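Long-range contacts in putative glycosyltransferase (GalT1) (Streptococcus parasanguinis, PDB 4PHR), which binds UDP and probably transfers a sugar from a nucleotide-sugar donor, the chain here being the GT-D-type glycosyltransferase domain of a longer protein: residues R59-I63 against K210-D215; H28-R33 against Y221-G227; L73-V79 against F113-F118. One frame throughout, in Å; residues are numbered along the deposited sequence.

Contacts 1 and 2 reach the UDP phosphates directly; contact 3 backs them, with the Thr117 side chain about 5 Å from UDP. Contact 2 joins the edge strands of two parallel sheets, 30-33 of one and 223-225 of the other, while contact 3 pairs the central strand 72-76 of the first sheet with 115-116 at its other edge; its centre is about 12 Å from that of contact 2, and Val32 O is 2.9 Å from Cys75 N. Contact 1 packs two helices beside this junction, its centre about 11 Å from that of contact 2. Lys210 NZ of contact 1 lies 2.7 Å from Asp225 OD2 of contact 2, and both Lys210 and Arg33 bond to phosphate oxygens.

Contact 1: R59-I63 against K210-D215; sequences RLQQI and KVLVAD
Arg59, Val211 and Ile63 carry most of the contact between helices 54-64 and 206-218; the axes of 59-63 and 210-215 approach to 10.0 Å at 52°. Arg59 lies over Val211, its CB 3.9 Å from Val211 CG2, and then doubles back: bends at chi2 and chi3 bring the guanidinium round to Asp215. Arg59 NH2 donates to Asp215 OD1 at 3.0 Å in a salt bridge, on the syn side of that oxygen but tilted out of the carboxylate plane, in a bent bond (139°). The two charged planes are nearly parallel, 13° apart, and a water completes the pairing by accepting from Arg59 NE and donating to Asp215 OD2, an oxygen also bonded to Tyr185. On the other flank Arg59 NH1 donates to Gln62 OE1 at 2.8 Å, so bonds on several sides should restrict rotation of the guanidinium.

Ile63 CD1 lies against one face of this guanidinium, offset toward the rim, and reaches Ala214 CB at 3.6 Å. Ile63 CD1 also comes to 3.7 Å from Val211 CA and touches Lys210 O. Leu60 CD2 abuts Lys210 CB at 3.8 Å, while the lysine's amino end leads away to Asp225 and a UDP phosphate oxygen. This helix-helix interface thus flanks the UDP pocket of the GT-D fold, with Lys210 linking the two.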
loop_
_atom_site.group_PDB
_atom_site.type_symbol
_atom_site.label_atom_id
_atom_site.label_comp_id
_atom_site.label_asym_id
_atom_site.label_seq_id
_atom_site.Cartn_x
_atom_site.Cartn_y
_atom_site.Cartn_z
ATOM N N ARG A 59 -15.479 1.089 -8.028
ATOM C CA ARG A 59 -14.205 0.798 -8.690
ATOM C C ARG A 59 -13.412 -0.240 -7.896
ATOM O O ARG A 59 -12.856 -1.178 -8.472
ATOM C CB ARG A 59 -13.363 2.066 -8.871
ATOM C CG ARG A 59 -13.838 2.966 -10.006
ATOM C CD ARG A 59 -13.775 2.267 -11.373
ATOM N NE ARG A 59 -12.411 2.079 -11.867
ATOM C CZ ARG A 59 -11.861 0.897 -12.144
ATOM N NH1 ARG A 59 -12.551 -0.224 -11.984
ATOM N NH2 ARG A 59 -10.615 0.830 -12.585
ATOM N N LEU A 60 -13.350 -0.067 -6.578
ATOM C CA LEU A 60 -12.621 -1.005 -5.727
ATOM C C LEU A 60 -13.178 -2.422 -5.883
ATOM O O LEU A 60 -12.418 -3.390 -5.995
ATOM C CB LEU A 60 -12.665 -0.562 -4.264
ATOM C CG LEU A 60 -11.821 0.673 -3.923
ATOM C CD1 LEU A 60 -12.050 1.087 -2.476
ATOM C CD2 LEU A 60 -10.341 0.425 -4.186
ATOM N N GLN A 61 -14.502 -2.546 -5.901
ATOM C CA GLN A 61 -15.128 -3.859 -6.078
ATOM C C GLN A 61 -14.763 -4.471 -7.432
ATOM O O GLN A 61 -14.483 -5.667 -7.535
ATOM C CB GLN A 61 -16.649 -3.749 -5.932
ATOM C CG GLN A 61 -17.101 -3.477 -4.509
ATOM C CD GLN A 61 -18.534 -2.976 -4.421
ATOM O OE1 GLN A 61 -19.140 -2.604 -5.425
ATOM N NE2 GLN A 61 -19.080 -2.959 -3.213
ATOM N N GLN A 62 -14.760 -3.647 -8.472
ATOM C CA GLN A 62 -14.380 -4.116 -9.799
ATOM C C GLN A 62 -12.928 -4.585 -9.835
ATOM O O GLN A 62 -12.604 -5.626 -10.401
ATOM C CB GLN A 62 -14.587 -3.004 -10.827
ATOM C CG GLN A 62 -16.035 -2.633 -11.053
ATOM C CD GLN A 62 -16.181 -1.414 -11.925
ATOM O OE1 GLN A 62 -15.288 -0.561 -11.991
ATOM N NE2 GLN A 62 -17.308 -1.323 -12.613
ATOM N N ILE A 63 -12.044 -3.808 -9.222
ATOM C CA ILE A 63 -10.627 -4.137 -9.238
ATOM C C ILE A 63 -10.363 -5.453 -8.501
ATOM O O ILE A 63 -9.577 -6.286 -8.957
ATOM C CB ILE A 63 -9.779 -2.979 -8.663
ATOM C CG1 ILE A 63 -9.932 -1.735 -9.553
ATOM C CG2 ILE A 63 -8.319 -3.391 -8.545
ATOM C CD1 ILE A 63 -9.605 -0.440 -8.852
ATOM N N LYS A 210 -5.391 2.464 -5.369
ATOM C CA LYS A 210 -5.772 1.210 -6.013
ATOM C C LYS A 210 -6.408 1.476 -7.376
ATOM O O LYS A 210 -6.151 0.761 -8.356
ATOM C CB LYS A 210 -6.700 0.393 -5.119
ATOM C CG LYS A 210 -6.028 -0.106 -3.821
ATOM C CD LYS A 210 -6.072 0.950 -2.732
ATOM C CE LYS A 210 -5.520 0.477 -1.383
ATOM N NZ LYS A 210 -4.049 0.642 -1.196
ATOM N N VAL A 211 -7.240 2.507 -7.440
ATOM C CA VAL A 211 -7.896 2.863 -8.690
ATOM C C VAL A 211 -6.850 3.374 -9.677
ATOM O O VAL A 211 -6.864 3.017 -10.859
ATOM C CB VAL A 211 -8.996 3.920 -8.475
ATOM C CG1 VAL A 211 -9.731 4.208 -9.792
ATOM C CG2 VAL A 211 -9.984 3.438 -7.417
ATOM N N LEU A 212 -5.930 4.196 -9.182
ATOM C CA LEU A 212 -4.864 4.727 -10.021
ATOM C C LEU A 212 -4.032 3.593 -10.616
ATOM O O LEU A 212 -3.783 3.563 -11.824
ATOM C CB LEU A 212 -3.969 5.671 -9.211
ATOM C CG LEU A 212 -2.909 6.445 -10.001
ATOM C CD1 LEU A 212 -3.577 7.295 -11.072
ATOM C CD2 LEU A 212 -2.057 7.311 -9.078
ATOM N N VAL A 213 -3.603 2.651 -9.779
ATOM C CA VAL A 213 -2.798 1.534 -10.275
ATOM C C VAL A 213 -3.568 0.717 -11.323
ATOM O O VAL A 213 -3.030 0.356 -12.367
ATOM C CB VAL A 213 -2.294 0.638 -9.114
ATOM C CG1 VAL A 213 -1.737 -0.681 -9.646
ATOM C CG2 VAL A 213 -1.236 1.387 -8.292
ATOM N N ALA A 214 -4.834 0.428 -11.041
ATOM C CA ALA A 214 -5.666 -0.319 -11.980
ATOM C C ALA A 214 -5.734 0.378 -13.336
ATOM O O ALA A 214 -5.538 -0.254 -14.376
ATOM C CB ALA A 214 -7.058 -0.523 -11.409
ATOM N N ASP A 215 -5.995 1.683 -13.329
ATOM C CA ASP A 215 -6.132 2.423 -14.587
ATOM C C ASP A 215 -4.802 2.582 -15.329
ATOM O O ASP A 215 -4.764 2.528 -16.557
ATOM C CB ASP A 215 -6.781 3.790 -14.355
ATOM C CG ASP A 215 -8.263 3.693 -14.007
ATOM O OD1 ASP A 215 -8.869 2.608 -14.187
ATOM O OD2 ASP A 215 -8.829 4.718 -13.564
HETATM O O HOH W 1 -11.439 4.678 -12.628
#

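Contact 2: H28-R33 against Y221-G227; sequences HASVVR and YQAIDLG. With UDP (uridine-5'-diphosphate), chain B.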
loop_
_atom_site.group_PDB
_atom_site.type_symbol
_atom_site.label_atom_id
_atom_site.label_comp_id
_atom_site.label_asym_id
_atom_site.label_seq_id
_atom_site.Cartn_x
_atom_site.Cartn_y
_atom_site.Cartn_z
ATOM N N HIS A 28 7.431 -8.222 -13.639
ATOM C CA HIS A 28 7.334 -6.771 -13.798
ATOM C C HIS A 28 5.883 -6.322 -13.660
ATOM O O HIS A 28 5.399 -5.485 -14.429
ATOM C CB HIS A 28 7.902 -6.327 -15.150
ATOM C CG HIS A 28 9.271 -6.861 -15.436
ATOM N ND1 HIS A 28 9.502 -7.848 -16.369
ATOM C CD2 HIS A 28 10.476 -6.554 -14.904
ATOM C CE1 HIS A 28 10.794 -8.121 -16.405
ATOM N NE2 HIS A 28 11.408 -7.350 -15.526
ATOM N N ALA A 29 5.196 -6.883 -12.669
ATOM C CA ALA A 29 3.769 -6.654 -12.495
ATOM C C ALA A 29 3.463 -5.361 -11.746
ATOM O O ALA A 29 4.228 -4.922 -10.889
ATOM C CB ALA A 29 3.141 -7.829 -11.764
ATOM N N SER A 30 2.327 -4.762 -12.075
ATOM C CA SER A 30 1.739 -3.751 -11.210
ATOM C C SER A 30 1.227 -4.443 -9.948
ATOM O O SER A 30 1.073 -5.669 -9.921
ATOM C CB SER A 30 0.586 -3.046 -11.914
ATOM O OG SER A 30 1.062 -2.221 -12.959
ATOM N N VAL A 31 0.949 -3.668 -8.907
ATOM C CA VAL A 31 0.502 -4.235 -7.648
ATOM C C VAL A 31 -0.580 -3.354 -7.060
ATOM O O VAL A 31 -0.384 -2.148 -6.909
ATOM C CB VAL A 31 1.647 -4.326 -6.612
ATOM C CG1 VAL A 31 1.134 -4.976 -5.320
ATOM C CG2 VAL A 31 2.818 -5.108 -7.174
ATOM N N VAL A 32 -1.720 -3.960 -6.730
ATOM C CA VAL A 32 -2.771 -3.266 -5.994
ATOM C C VAL A 32 -3.013 -4.032 -4.695
ATOM O O VAL A 32 -3.107 -5.264 -4.697
ATOM C CB VAL A 32 -4.064 -3.137 -6.842
ATOM C CG1 VAL A 32 -4.610 -4.499 -7.239
ATOM C CG2 VAL A 32 -5.109 -2.341 -6.107
ATOM N N ARG A 33 -3.099 -3.308 -3.581
ATOM C CA ARG A 33 -3.251 -3.950 -2.271
ATOM C C ARG A 33 -4.594 -3.587 -1.632
ATOM O O ARG A 33 -4.972 -2.422 -1.579
ATOM C CB ARG A 33 -2.101 -3.567 -1.329
ATOM C CG ARG A 33 -0.676 -3.851 -1.856
ATOM C CD ARG A 33 0.424 -3.274 -0.909
ATOM N NE ARG A 33 0.123 -1.867 -0.705
ATOM C CZ ARG A 33 -0.563 -1.346 0.309
ATOM N NH1 ARG A 33 -0.899 -2.077 1.376
ATOM N NH2 ARG A 33 -0.878 -0.062 0.267
ATOM N N TYR A 221 1.179 0.634 -18.025
ATOM C CA TYR A 221 2.246 1.025 -17.111
ATOM C C TYR A 221 2.407 0.028 -15.971
ATOM O O TYR A 221 1.436 -0.592 -15.536
ATOM C CB TYR A 221 1.959 2.403 -16.511
ATOM C CG TYR A 221 1.978 3.529 -17.516
ATOM C CD1 TYR A 221 3.176 4.093 -17.931
ATOM C CD2 TYR A 221 0.798 4.030 -18.050
ATOM C CE1 TYR A 221 3.199 5.123 -18.849
ATOM C CE2 TYR A 221 0.810 5.059 -18.968
ATOM C CZ TYR A 221 2.012 5.603 -19.363
ATOM O OH TYR A 221 2.029 6.630 -20.278
ATOM N N GLN A 222 3.636 -0.118 -15.485
ATOM C CA GLN A 222 3.860 -0.798 -14.217
ATOM C C GLN A 222 3.768 0.219 -13.086
ATOM O O GLN A 222 4.546 1.177 -13.021
ATOM C CB GLN A 222 5.217 -1.510 -14.178
ATOM C CG GLN A 222 5.393 -2.334 -12.905
ATOM C CD GLN A 222 6.775 -2.946 -12.749
ATOM O OE1 GLN A 222 7.705 -2.623 -13.491
ATOM N NE2 GLN A 222 6.916 -3.827 -11.764
ATOM N N ALA A 223 2.794 0.008 -12.208
ATOM C CA ALA A 223 2.573 0.895 -11.079
ATOM C C ALA A 223 2.397 0.052 -9.825
ATOM O O ALA A 223 1.669 -0.947 -9.833
ATOM C CB ALA A 223 1.355 1.772 -11.315
ATOM N N ILE A 224 3.072 0.451 -8.750
ATOM C CA ILE A 224 3.114 -0.341 -7.530
ATOM C C ILE A 224 2.556 0.439 -6.347
ATOM O O ILE A 224 3.078 1.481 -5.966
ATOM C CB ILE A 224 4.557 -0.805 -7.215
ATOM C CG1 ILE A 224 5.161 -1.543 -8.421
ATOM C CG2 ILE A 224 4.596 -1.687 -5.973
ATOM C CD1 ILE A 224 6.594 -1.993 -8.196
ATOM N N ASP A 225 1.490 -0.087 -5.774
ATOM C CA ASP A 225 0.842 0.490 -4.597
ATOM C C ASP A 225 1.683 0.140 -3.364
ATOM O O ASP A 225 1.708 -1.023 -2.945
ATOM C CB ASP A 225 -0.548 -0.154 -4.515
ATOM C CG ASP A 225 -1.283 0.140 -3.231
ATOM O OD1 ASP A 225 -0.818 0.970 -2.418
ATOM O OD2 ASP A 225 -2.374 -0.460 -3.061
ATOM N N LEU A 226 2.386 1.130 -2.802
ATOM C CA LEU A 226 3.287 0.886 -1.669
ATOM C C LEU A 226 2.841 1.477 -0.328
ATOM O O LEU A 226 3.536 1.314 0.675
ATOM C CB LEU A 226 4.708 1.364 -1.981
ATOM C CG LEU A 226 5.516 0.530 -2.986
ATOM C CD1 LEU A 226 6.891 1.149 -3.216
ATOM C CD2 LEU A 226 5.630 -0.912 -2.503
ATOM N N GLY A 227 1.709 2.177 -0.310
ATOM C CA GLY A 227 1.075 2.576 0.937
ATOM C C GLY A 227 2.006 3.157 1.985
ATOM O O GLY A 227 2.689 4.149 1.738
HETATM N N1 UDP B . -2.853 8.997 1.607
HETATM C C2 UDP B . -2.889 10.225 0.994
HETATM N N3 UDP B . -4.091 10.749 0.582
HETATM C C4 UDP B . -5.260 10.052 0.770
HETATM C C5 UDP B . -5.228 8.802 1.388
HETATM C C6 UDP B . -4.022 8.367 1.925
HETATM O O2 UDP B . -1.856 10.876 0.835
HETATM O O4 UDP B . -6.311 10.553 0.356
HETATM C "C1'" UDP B . -1.547 8.424 1.965
HETATM C "C2'" UDP B . -1.104 8.413 3.403
HETATM O "O2'" UDP B . -0.576 9.670 3.771
HETATM C "C3'" UDP B . -0.043 7.335 3.362
HETATM C "C4'" UDP B . -0.590 6.360 2.333
HETATM O "O4'" UDP B . -1.616 7.055 1.618
HETATM O "O3'" UDP B . 1.169 7.869 2.875
HETATM C "C5'" UDP B . -1.145 5.097 2.980
HETATM O "O5'" UDP B . -1.706 4.276 1.965
HETATM P PA UDP B . -2.420 2.872 2.296
HETATM O O1A UDP B . -3.644 3.114 3.083
HETATM O O2A UDP B . -2.599 2.187 0.993
HETATM O O3A UDP B . -1.308 2.159 3.234
HETATM P PB UDP B . -1.179 0.661 3.862
HETATM O O1B UDP B . -1.502 0.807 5.312
HETATM O O2B UDP B . 0.246 0.319 3.642
HETATM O O3B UDP B . -2.143 -0.247 3.163
#
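Backbone hydrogen bonds join strands 30-33 and 223-225 through a single bridge, Val31 with Ile224: Val31 N donates to Ala223 O and Asp225 N to Val31 O, both at 3.0 Å. Side chains extend the pairing at its start. Ala223 N gives a nearly straight bond (168°) to Ser30 OG, which is also bonded to Thr217, and the extended Gln222 brings NE2 to Ala29 O from above the carbonyl plane. Apolar contact is slight, with Val31 CB against Ile224 CG2 at 4.0 Å.

The ionic end belongs to Arg33 and Asp225, their charged planes 63° apart. Arg33 NE donates to Asp225 O, and Arg33 NH2 reaches Asp225 OD1 from above the carboxylate plane, a salt bridge of 2.9 Å. Arg33 N, also tilted from that plane, meets OD2 on its anti side; Lys210 pairs with OD2 too. A bend at chi3 (-53°) turns the guanidinium so that Arg33 NH1 donates to UDP O3B at 2.8 Å, with NH2 adding a longer bond to O3B and a weak one to O2A. Asp225 therefore fixes the arginine and probably offsets part of the positive charge that Arg33 and Lys210 bring to the diphosphate.

Contact 3: L73-V79 against F113-F118; sequences LVCLPDV and FYGSTF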
loop_
_atom_site.group_PDB
_atom_site.type_symbol
_atom_site.label_atom_id
_atom_site.label_comp_id
_atom_site.label_asym_id
_atom_site.label_seq_id
_atom_site.Cartn_x
_atom_site.Cartn_y
_atom_site.Cartn_z
ATOM N N LEU A 73 -0.645 -7.940 -9.832
ATOM C CA LEU A 73 -0.834 -8.773 -8.659
ATOM C C LEU A 73 -1.842 -8.077 -7.751
ATOM O O LEU A 73 -1.632 -6.927 -7.342
ATOM C CB LEU A 73 0.493 -8.958 -7.923
ATOM C CG LEU A 73 0.510 -9.875 -6.698
ATOM C CD1 LEU A 73 0.090 -11.291 -7.071
ATOM C CD2 LEU A 73 1.891 -9.871 -6.049
ATOM N N VAL A 74 -2.939 -8.769 -7.456
ATOM C CA VAL A 74 -3.957 -8.267 -6.540
ATOM C C VAL A 74 -3.690 -8.870 -5.167
ATOM O O VAL A 74 -3.547 -10.087 -5.049
ATOM C CB VAL A 74 -5.376 -8.638 -7.025
ATOM C CG1 VAL A 74 -6.426 -8.166 -6.020
ATOM C CG2 VAL A 74 -5.644 -8.043 -8.410
ATOM N N CYS A 75 -3.621 -8.023 -4.136
ATOM C CA CYS A 75 -3.151 -8.459 -2.818
ATOM C C CYS A 75 -4.223 -8.354 -1.743
ATOM O O CYS A 75 -5.064 -7.457 -1.787
ATOM C CB CYS A 75 -1.942 -7.625 -2.379
ATOM S SG CYS A 75 -0.562 -7.666 -3.525
ATOM N N LEU A 76 -4.158 -9.266 -0.768
ATOM C CA LEU A 76 -5.019 -9.248 0.414
ATOM C C LEU A 76 -4.163 -9.299 1.673
ATOM O O LEU A 76 -2.993 -9.676 1.620
ATOM C CB LEU A 76 -5.913 -10.483 0.419
ATOM C CG LEU A 76 -7.282 -10.381 -0.248
ATOM C CD1 LEU A 76 -7.295 -9.486 -1.451
ATOM C CD2 LEU A 76 -7.809 -11.787 -0.573
ATOM N N PRO A 77 -4.743 -8.936 2.822
ATOM C CA PRO A 77 -3.981 -9.080 4.064
ATOM C C PRO A 77 -3.547 -10.533 4.276
ATOM O O PRO A 77 -4.331 -11.458 4.073
ATOM C CB PRO A 77 -4.983 -8.628 5.140
ATOM C CG PRO A 77 -5.972 -7.732 4.399
ATOM C CD PRO A 77 -6.098 -8.405 3.057
ATOM N N ASP A 78 -2.306 -10.732 4.696
ATOM C CA ASP A 78 -1.762 -12.082 4.809
ATOM C C ASP A 78 -2.047 -12.599 6.213
ATOM O O ASP A 78 -1.156 -12.678 7.054
ATOM C CB ASP A 78 -0.259 -12.065 4.491
ATOM C CG ASP A 78 0.360 -13.444 4.485
ATOM O OD1 ASP A 78 -0.372 -14.442 4.640
ATOM O OD2 ASP A 78 1.596 -13.524 4.315
ATOM N N VAL A 79 -3.309 -12.935 6.462
ATOM C CA VAL A 79 -3.782 -13.205 7.816
ATOM C C VAL A 79 -4.645 -14.456 7.901
ATOM O O VAL A 79 -5.188 -14.778 8.961
ATOM C CB VAL A 79 -4.597 -12.014 8.370
ATOM C CG1 VAL A 79 -3.743 -10.760 8.437
ATOM C CG2 VAL A 79 -5.841 -11.775 7.534
ATOM N N PHE A 113 -4.887 -17.446 -6.145
ATOM C CA PHE A 113 -3.915 -16.888 -5.210
ATOM C C PHE A 113 -3.999 -15.374 -5.204
ATOM O O PHE A 113 -4.493 -14.768 -6.154
ATOM C CB PHE A 113 -2.491 -17.312 -5.578
ATOM C CG PHE A 113 -1.995 -16.713 -6.863
ATOM C CD1 PHE A 113 -2.197 -17.364 -8.071
ATOM C CD2 PHE A 113 -1.325 -15.497 -6.865
ATOM C CE1 PHE A 113 -1.744 -16.810 -9.255
ATOM C CE2 PHE A 113 -0.867 -14.943 -8.046
ATOM C CZ PHE A 113 -1.078 -15.597 -9.244
ATOM N N TYR A 114 -3.510 -14.780 -4.119
ATOM C CA TYR A 114 -3.382 -13.331 -4.000
ATOM C C TYR A 114 -1.974 -13.008 -3.555
ATOM O O TYR A 114 -1.317 -13.848 -2.948
ATOM C CB TYR A 114 -4.376 -12.793 -2.962
ATOM C CG TYR A 114 -5.816 -12.953 -3.396
ATOM C CD1 TYR A 114 -6.534 -14.099 -3.080
ATOM C CD2 TYR A 114 -6.449 -11.963 -4.143
ATOM C CE1 TYR A 114 -7.851 -14.254 -3.488
ATOM C CE2 TYR A 114 -7.761 -12.101 -4.548
ATOM C CZ TYR A 114 -8.458 -13.253 -4.223
ATOM O OH TYR A 114 -9.763 -13.410 -4.622
ATOM N N GLY A 115 -1.504 -11.800 -3.856
ATOM C CA GLY A 115 -0.277 -11.311 -3.259
ATOM C C GLY A 115 -0.556 -10.818 -1.849
ATOM O O GLY A 115 -1.706 -10.813 -1.410
ATOM N N SER A 116 0.490 -10.390 -1.145
ATOM C CA SER A 116 0.343 -9.888 0.215
ATOM C C SER A 116 0.229 -8.372 0.305
ATOM O O SER A 116 1.115 -7.643 -0.131
ATOM C CB SER A 116 1.533 -10.315 1.069
ATOM O OG SER A 116 1.405 -9.791 2.383
ATOM N N THR A 117 -0.848 -7.904 0.923
ATOM C CA THR A 117 -1.028 -6.490 1.219
ATOM C C THR A 117 0.088 -5.987 2.130
ATOM O O THR A 117 0.388 -4.782 2.165
ATOM C CB THR A 117 -2.421 -6.290 1.821
ATOM O OG1 THR A 117 -3.360 -6.486 0.770
ATOM C CG2 THR A 117 -2.637 -4.903 2.455
ATOM N N PHE A 118 0.725 -6.905 2.855
ATOM C CA PHE A 118 1.795 -6.532 3.776
ATOM C C PHE A 118 3.162 -6.329 3.110
ATOM O O PHE A 118 4.166 -6.167 3.801
ATOM C CB PHE A 118 1.889 -7.517 4.951
ATOM C CG PHE A 118 0.620 -7.637 5.750
ATOM C CD1 PHE A 118 -0.338 -6.631 5.738
ATOM C CD2 PHE A 118 0.387 -8.768 6.523
ATOM C CE1 PHE A 118 -1.507 -6.753 6.480
ATOM C CE2 PHE A 118 -0.775 -8.898 7.270
ATOM C CZ PHE A 118 -1.720 -7.886 7.257
HETATM O O HOH W 2 3.024 -11.269 3.999
#
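Three backbone hydrogen bonds tie 73-79 to 113-118 in a parallel pairing that places 115-116 at the edge of the three-stranded sheet of the GT-D fold. Gly115 N donates to Val74 O at 2.9 Å and Leu76 N to Gly115 O, so the glycine is held through both its amide and its carbonyl. Beyond them Thr117 N, where the 3-10 segment begins, donates with a nearly straight N-H...O (175°) from above the Leu76 carbonyl plane. The Thr117 hydroxyl is hydrogen-bonded to Phe34 O, and Thr117 O receives Arg33 NH1, which links this strand end to the UDP site.

A second set of polar contacts runs from Ser116 to the turn after strand 72-76. One water bridges Asp78 OD2 and Ser116 OG, 2.7 Å from each, and the same Ser116 OG accepts from Phe118 N to form an ST turn. Asp78, the centre of an inverse gamma turn, has its principal ionic partner in Arg85.

Packing closes round this framework. Leu73 CD1 is 3.6 Å from Gly115 N, and Cys75 SG 3.7 Å from Gly115 CA. Leu73, with CG trans to the backbone N (chi1 -177°), also extends CD1 to the edge of the Phe113 ring. Farther along, Phe118 is turned so that one face lies under the Pro77-Asp78 peptide, with Asp78 N 3.5 Å above the ring plane toward its rim, while Val79 CG1 meets the ring edge at 3.7 Å from Phe118 CE2. Trp94 of helix 88-100 touches Pro77, Val79 and Phe118 alike. On Tyr114 the contact is a CH-pi interaction: Leu76 CD2 sits 3.6 Å from the ring centroid, only 9° off the normal.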